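Local coordinates for bifunctional protein PutA (Bdellovibrio bacteriovorus, PDB 5UR2) that probably oxidises proline to glutamate in two steps, pairing a flavin-dependent proline dehydrogenase with an NAD-dependent glutamate semialdehyde dehydrogenase, at residues K630-T635 against T711-F716; A656-T661 against D959-Y964. All blocks are in the same frame, centred on the assembly; numbering follows the deposited sequence.

Both contacts lie in the aldehyde dehydrogenase family region. Along the chain, strand 623-638 comes first and carries residues 630-635. Helix 646-657 follows, and its C-terminal end opens into residues 656-661. Interaction 1 then closes a loop of 75 residues when strand 711-717 returns beside the first strand. Interaction 2 closes a much longer one, of 297 residues, when residues 959-964 come back to the helix end just before strand 965-973. The four segments alternate, so the two loops cross. Their centres are 8 Å apart. Asn660 joins them directly, since its side chain also bonds to the backbone of segment 630-635.

Interaction 1. Residues K630-T635 against T711-F716; sequences KSRGVT and TTTIAF
Arg632 reaches across to Thr712 and Thr713 with one guanidinium nitrogen. Its NH1 donates to Thr712 O at 2.7 Å and to Thr713 OG1 at 2.8 Å. Both acceptors lie close to the guanidinium plane, but NH1 stands above the carbonyl plane of Thr712. The chain of Arg632 bends at chi3 (79°) and crosses the Thr713 side chain at about a right angle. Other partners fix the rest of the group: NE forms a salt bridge with Glu966, and NH2 bonds to Val740 O. Bonds through NE, NH1 and NH2 together fix the rotation of the group.

The backbone bonds are fewer. Thr712 N donates to Val634 O at 3.0 Å. Thr635 and Thr713 form a parallel bridge. Thr713 also bonds through its backbone to Ala636, and Thr635 CA makes a CA-H...O contact with Thr713 O.

Packing fills the remainder. Thr635 and Thr713 lie side by side and point the same way, with Thr635 OG1 3.8 Å from Thr713 CB. That buried hydroxyl has no polar partner in the model. Thr712 CG2 sits against the backbone of Gly633, where a side chain would clash. Helix 532-549 covers Val634 and Thr711.

The segments are neighbouring parallel strands of the Rossmann-type NAD-binding domain of the aldehyde dehydrogenase fold, joined where strand 623-638 is interrupted.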
loop_
_atom_site.group_PDB
_atom_site.type_symbol
_atom_site.label_atom_id
_atom_site.label_comp_id
_atom_site.label_asym_id
_atom_site.label_seq_id
_atom_site.Cartn_x
_atom_site.Cartn_y
_atom_site.Cartn_z
ATOM N N LYS B 630 4.069 -13.341 3.639
ATOM C CA LYS B 630 4.902 -14.425 4.144
ATOM C C LYS B 630 6.373 -14.134 3.852
ATOM O O LYS B 630 6.700 -13.459 2.876
ATOM C CB LYS B 630 4.547 -15.768 3.479
ATOM C CG LYS B 630 3.138 -16.337 3.778
ATOM C CD LYS B 630 2.890 -17.535 2.831
ATOM C CE LYS B 630 1.590 -18.322 3.116
ATOM N NZ LYS B 630 1.575 -18.945 4.461
ATOM N N SER B 631 7.264 -14.680 4.681
ATOM C CA SER B 631 8.682 -14.635 4.367
ATOM C C SER B 631 8.992 -15.604 3.225
ATOM O O SER B 631 8.181 -16.461 2.874
ATOM C CB SER B 631 9.506 -14.974 5.603
ATOM O OG SER B 631 9.137 -16.238 6.099
ATOM N N ARG B 632 10.186 -15.472 2.644
ATOM C CA ARG B 632 10.602 -16.307 1.508
ATOM C C ARG B 632 11.623 -17.390 1.854
ATOM O O ARG B 632 11.516 -18.506 1.346
ATOM C CB ARG B 632 11.171 -15.436 0.374
ATOM C CG ARG B 632 10.240 -14.338 -0.126
ATOM C CD ARG B 632 10.684 -13.735 -1.480
ATOM N NE ARG B 632 10.310 -14.593 -2.611
ATOM C CZ ARG B 632 11.170 -15.218 -3.410
ATOM N NH1 ARG B 632 12.475 -15.075 -3.231
ATOM N NH2 ARG B 632 10.723 -15.983 -4.403
ATOM N N GLY B 633 12.626 -17.110 2.675
ATOM C CA GLY B 633 13.639 -18.124 2.990
ATOM C C GLY B 633 14.994 -17.474 3.236
ATOM O O GLY B 633 15.065 -16.341 3.697
ATOM N N VAL B 634 16.062 -18.202 2.896
ATOM C CA VAL B 634 17.411 -17.694 3.118
ATOM C C VAL B 634 17.704 -16.590 2.113
ATOM O O VAL B 634 17.500 -16.763 0.903
ATOM C CB VAL B 634 18.451 -18.821 3.021
ATOM C CG1 VAL B 634 19.850 -18.234 3.091
ATOM C CG2 VAL B 634 18.261 -19.855 4.163
ATOM N N THR B 635 18.183 -15.449 2.609
ATOM C CA THR B 635 18.486 -14.298 1.768
ATOM C C THR B 635 19.987 -14.083 1.709
ATOM O O THR B 635 20.630 -13.938 2.748
ATOM C CB THR B 635 17.793 -13.045 2.302
ATOM O OG1 THR B 635 16.379 -13.239 2.208
ATOM C CG2 THR B 635 18.195 -11.803 1.504
ATOM N N THR B 711 19.057 -20.525 -1.458
ATOM C CA THR B 711 18.925 -19.076 -1.562
ATOM C C THR B 711 17.672 -18.709 -2.352
ATOM O O THR B 711 17.555 -19.050 -3.530
ATOM C CB THR B 711 20.163 -18.491 -2.234
ATOM O OG1 THR B 711 21.307 -18.777 -1.428
ATOM C CG2 THR B 711 20.018 -16.989 -2.419
ATOM N N THR B 712 16.744 -18.005 -1.709
ATOM C CA THR B 712 15.506 -17.589 -2.355
ATOM C C THR B 712 15.559 -16.165 -2.876
ATOM O O THR B 712 14.930 -15.861 -3.890
ATOM C CB THR B 712 14.333 -17.700 -1.377
ATOM O OG1 THR B 712 14.562 -16.845 -0.252
ATOM C CG2 THR B 712 14.222 -19.125 -0.880
ATOM N N THR B 713 16.309 -15.301 -2.211
ATOM C CA THR B 713 16.338 -13.886 -2.510
ATOM C C THR B 713 17.783 -13.415 -2.477
ATOM O O THR B 713 18.537 -13.784 -1.567
ATOM C CB THR B 713 15.481 -13.142 -1.476
ATOM O OG1 THR B 713 14.181 -13.744 -1.457
ATOM C CG2 THR B 713 15.378 -11.648 -1.780
ATOM N N ILE B 714 18.172 -12.616 -3.468
ATOM C CA ILE B 714 19.522 -12.052 -3.542
ATOM C C ILE B 714 19.405 -10.534 -3.556
ATOM O O ILE B 714 18.782 -9.969 -4.462
ATOM C CB ILE B 714 20.278 -12.549 -4.787
ATOM C CG1 ILE B 714 20.395 -14.083 -4.759
ATOM C CG2 ILE B 714 21.638 -11.891 -4.857
ATOM C CD1 ILE B 714 20.651 -14.724 -6.140
ATOM N N ALA B 715 20.001 -9.871 -2.562
ATOM C CA ALA B 715 20.102 -8.414 -2.544
ATOM C C ALA B 715 21.550 -8.052 -2.840
ATOM O O ALA B 715 22.455 -8.404 -2.073
ATOM C CB ALA B 715 19.649 -7.832 -1.204
ATOM N N PHE B 716 21.769 -7.393 -3.970
ATOM C CA PHE B 716 23.096 -7.019 -4.431
ATOM C C PHE B 716 23.083 -5.574 -4.866
ATOM O O PHE B 716 22.234 -5.170 -5.663
ATOM C CB PHE B 716 23.588 -7.877 -5.606
ATOM C CG PHE B 716 24.737 -7.253 -6.350
ATOM C CD1 PHE B 716 26.036 -7.348 -5.865
ATOM C CD2 PHE B 716 24.510 -6.532 -7.522
ATOM C CE1 PHE B 716 27.099 -6.757 -6.543
ATOM C CE2 PHE B 716 25.558 -5.929 -8.205
ATOM C CZ PHE B 716 26.860 -6.045 -7.716
#

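Interaction 2. Residues A656-T661 against D959-Y964; sequences AVAGNT and DYLKQY
Asn660 and Tyr964 meet through a side chain-to-backbone hydrogen bond. Asn660 ND2 donates to Tyr964 O at 2.9 Å, with an N-H...O angle of 155°. The donor lies in the carbonyl plane, on a lone pair. The oxygen is tilted slightly from the amide plane of Asn660. Both ends of this amide are engaged. ND2 also bonds to Ala655 O, while OD1 accepts from the backbone N atoms of Arg632 and Gly633. Four bonds therefore hold the buried amide and fix its rotation.

Apolar groups pack tightly beside it. In Leu961, chi1 sends CG anti to the backbone N, and chi2 (55°) then sets CD1, which touches Val657 CG1 at 3.9 Å. The two side chains cross at about a right angle. Ala658 CB rests against Tyr964 CB at 4.1 Å. Met608 of helix 587-611 adds to the packing on Val657 and Leu961.

The Tyr964 ring leads away from residues 656-661. Its OH shares a hydrogen bond with Tyr960 OH, at 2.7 Å. Lys962 and Asp959 lie outside the tight part, partly exposed at the subunit interface. There Lys962 points away from the helix end, and its NZ forms a salt bridge with Asp959 of the second subunit.

Gly659 has positive phi (95°), and its N bonds back to Ala656 O at 2.8 Å. It ends helix 646-657 in a Schellman motif. In the aldehyde dehydrogenase fold, this capped helix end meets the turn that leads into strand 965-973, which runs antiparallel to strand 623-638.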
loop_
_atom_site.group_PDB
_atom_site.type_symbol
_atom_site.label_atom_id
_atom_site.label_comp_id
_atom_site.label_asym_id
_atom_site.label_seq_id
_atom_site.Cartn_x
_atom_site.Cartn_y
_atom_site.Cartn_z
ATOM N N ALA B 656 15.653 -9.698 7.378
ATOM C CA ALA B 656 15.422 -10.379 8.645
ATOM C C ALA B 656 14.096 -9.969 9.272
ATOM O O ALA B 656 13.346 -10.832 9.752
ATOM C CB ALA B 656 16.588 -10.115 9.601
ATOM N N VAL B 657 13.767 -8.666 9.263
ATOM C CA VAL B 657 12.518 -8.265 9.904
ATOM C C VAL B 657 11.337 -8.868 9.158
ATOM O O VAL B 657 10.295 -9.151 9.760
ATOM C CB VAL B 657 12.381 -6.729 10.015
ATOM C CG1 VAL B 657 11.774 -6.127 8.729
ATOM C CG2 VAL B 657 11.510 -6.375 11.208
ATOM N N ALA B 658 11.491 -9.121 7.856
ATOM C CA ALA B 658 10.431 -9.789 7.110
ATOM C C ALA B 658 10.326 -11.273 7.425
ATOM O O ALA B 658 9.458 -11.936 6.853
ATOM C CB ALA B 658 10.644 -9.610 5.605
ATOM N N GLY B 659 11.151 -11.807 8.323
ATOM C CA GLY B 659 11.090 -13.212 8.662
ATOM C C GLY B 659 12.058 -14.094 7.901
ATOM O O GLY B 659 11.952 -15.320 7.989
ATOM N N ASN B 660 12.945 -13.520 7.105
ATOM C CA ASN B 660 13.948 -14.329 6.424
ATOM C C ASN B 660 15.201 -14.460 7.279
ATOM O O ASN B 660 15.436 -13.672 8.197
ATOM C CB ASN B 660 14.287 -13.721 5.068
ATOM C CG ASN B 660 13.053 -13.490 4.219
ATOM O OD1 ASN B 660 12.521 -14.432 3.601
ATOM N ND2 ASN B 660 12.575 -12.238 4.192
ATOM N N THR B 661 16.012 -15.466 6.973
ATOM C CA THR B 661 17.359 -15.517 7.531
ATOM C C THR B 661 18.349 -15.045 6.470
ATOM O O THR B 661 18.007 -14.902 5.291
ATOM C CB THR B 661 17.708 -16.918 8.053
ATOM O OG1 THR B 661 17.642 -17.874 6.994
ATOM C CG2 THR B 661 16.710 -17.327 9.147
ATOM N N ASP B 959 7.384 0.336 -0.973
ATOM C CA ASP B 959 7.327 -0.936 -1.697
ATOM C C ASP B 959 8.482 -1.861 -1.347
ATOM O O ASP B 959 8.455 -3.032 -1.740
ATOM C CB ASP B 959 7.312 -0.714 -3.231
ATOM C CG ASP B 959 6.066 0.044 -3.709
ATOM O OD1 ASP B 959 4.976 -0.137 -3.111
ATOM O OD2 ASP B 959 6.191 0.863 -4.650
ATOM N N TYR B 960 9.491 -1.376 -0.618
ATOM C CA TYR B 960 10.764 -2.097 -0.565
ATOM C C TYR B 960 10.668 -3.398 0.232
ATOM O O TYR B 960 11.124 -4.452 -0.228
ATOM C CB TYR B 960 11.851 -1.211 0.018
ATOM C CG TYR B 960 13.200 -1.872 -0.028
ATOM C CD1 TYR B 960 13.871 -2.025 -1.240
ATOM C CD2 TYR B 960 13.795 -2.350 1.116
ATOM C CE1 TYR B 960 15.113 -2.630 -1.309
ATOM C CE2 TYR B 960 15.052 -2.958 1.067
ATOM C CZ TYR B 960 15.700 -3.097 -0.153
ATOM O OH TYR B 960 16.925 -3.703 -0.224
ATOM N N LEU B 961 10.096 -3.337 1.437
ATOM C CA LEU B 961 10.056 -4.504 2.314
ATOM C C LEU B 961 9.317 -5.686 1.679
ATOM O O LEU B 961 9.685 -6.848 1.921
ATOM C CB LEU B 961 9.399 -4.123 3.642
ATOM C CG LEU B 961 9.493 -5.148 4.764
ATOM C CD1 LEU B 961 10.972 -5.495 5.000
ATOM C CD2 LEU B 961 8.818 -4.603 6.029
ATOM N N LYS B 962 8.294 -5.415 0.859
ATOM C CA LYS B 962 7.519 -6.477 0.218
ATOM C C LYS B 962 8.345 -7.327 -0.745
ATOM O O LYS B 962 7.981 -8.485 -1.008
ATOM C CB LYS B 962 6.326 -5.875 -0.531
ATOM C CG LYS B 962 5.294 -5.197 0.390
ATOM C CD LYS B 962 4.236 -4.500 -0.443
ATOM C CE LYS B 962 3.198 -3.847 0.419
ATOM N NZ LYS B 962 2.074 -3.318 -0.395
ATOM N N GLN B 963 9.436 -6.783 -1.284
ATOM C CA GLN B 963 10.309 -7.565 -2.164
ATOM C C GLN B 963 10.934 -8.755 -1.443
ATOM O O GLN B 963 11.376 -9.707 -2.098
ATOM C CB GLN B 963 11.415 -6.672 -2.727
ATOM C CG GLN B 963 10.960 -5.636 -3.750
ATOM C CD GLN B 963 10.677 -6.265 -5.096
ATOM O OE1 GLN B 963 9.558 -6.693 -5.370
ATOM N NE2 GLN B 963 11.714 -6.384 -5.924
ATOM N N TYR B 964 11.023 -8.694 -0.116
ATOM C CA TYR B 964 11.559 -9.772 0.697
ATOM C C TYR B 964 10.477 -10.734 1.173
ATOM O O TYR B 964 10.762 -11.592 2.013
ATOM C CB TYR B 964 12.307 -9.193 1.909
ATOM C CG TYR B 964 13.542 -8.412 1.513
ATOM C CD1 TYR B 964 13.466 -7.062 1.173
ATOM C CD2 TYR B 964 14.780 -9.036 1.461
ATOM C CE1 TYR B 964 14.607 -6.350 0.801
ATOM C CE2 TYR B 964 15.915 -8.345 1.108
ATOM C CZ TYR B 964 15.830 -7.006 0.780
ATOM O OH TYR B 964 16.990 -6.361 0.421
#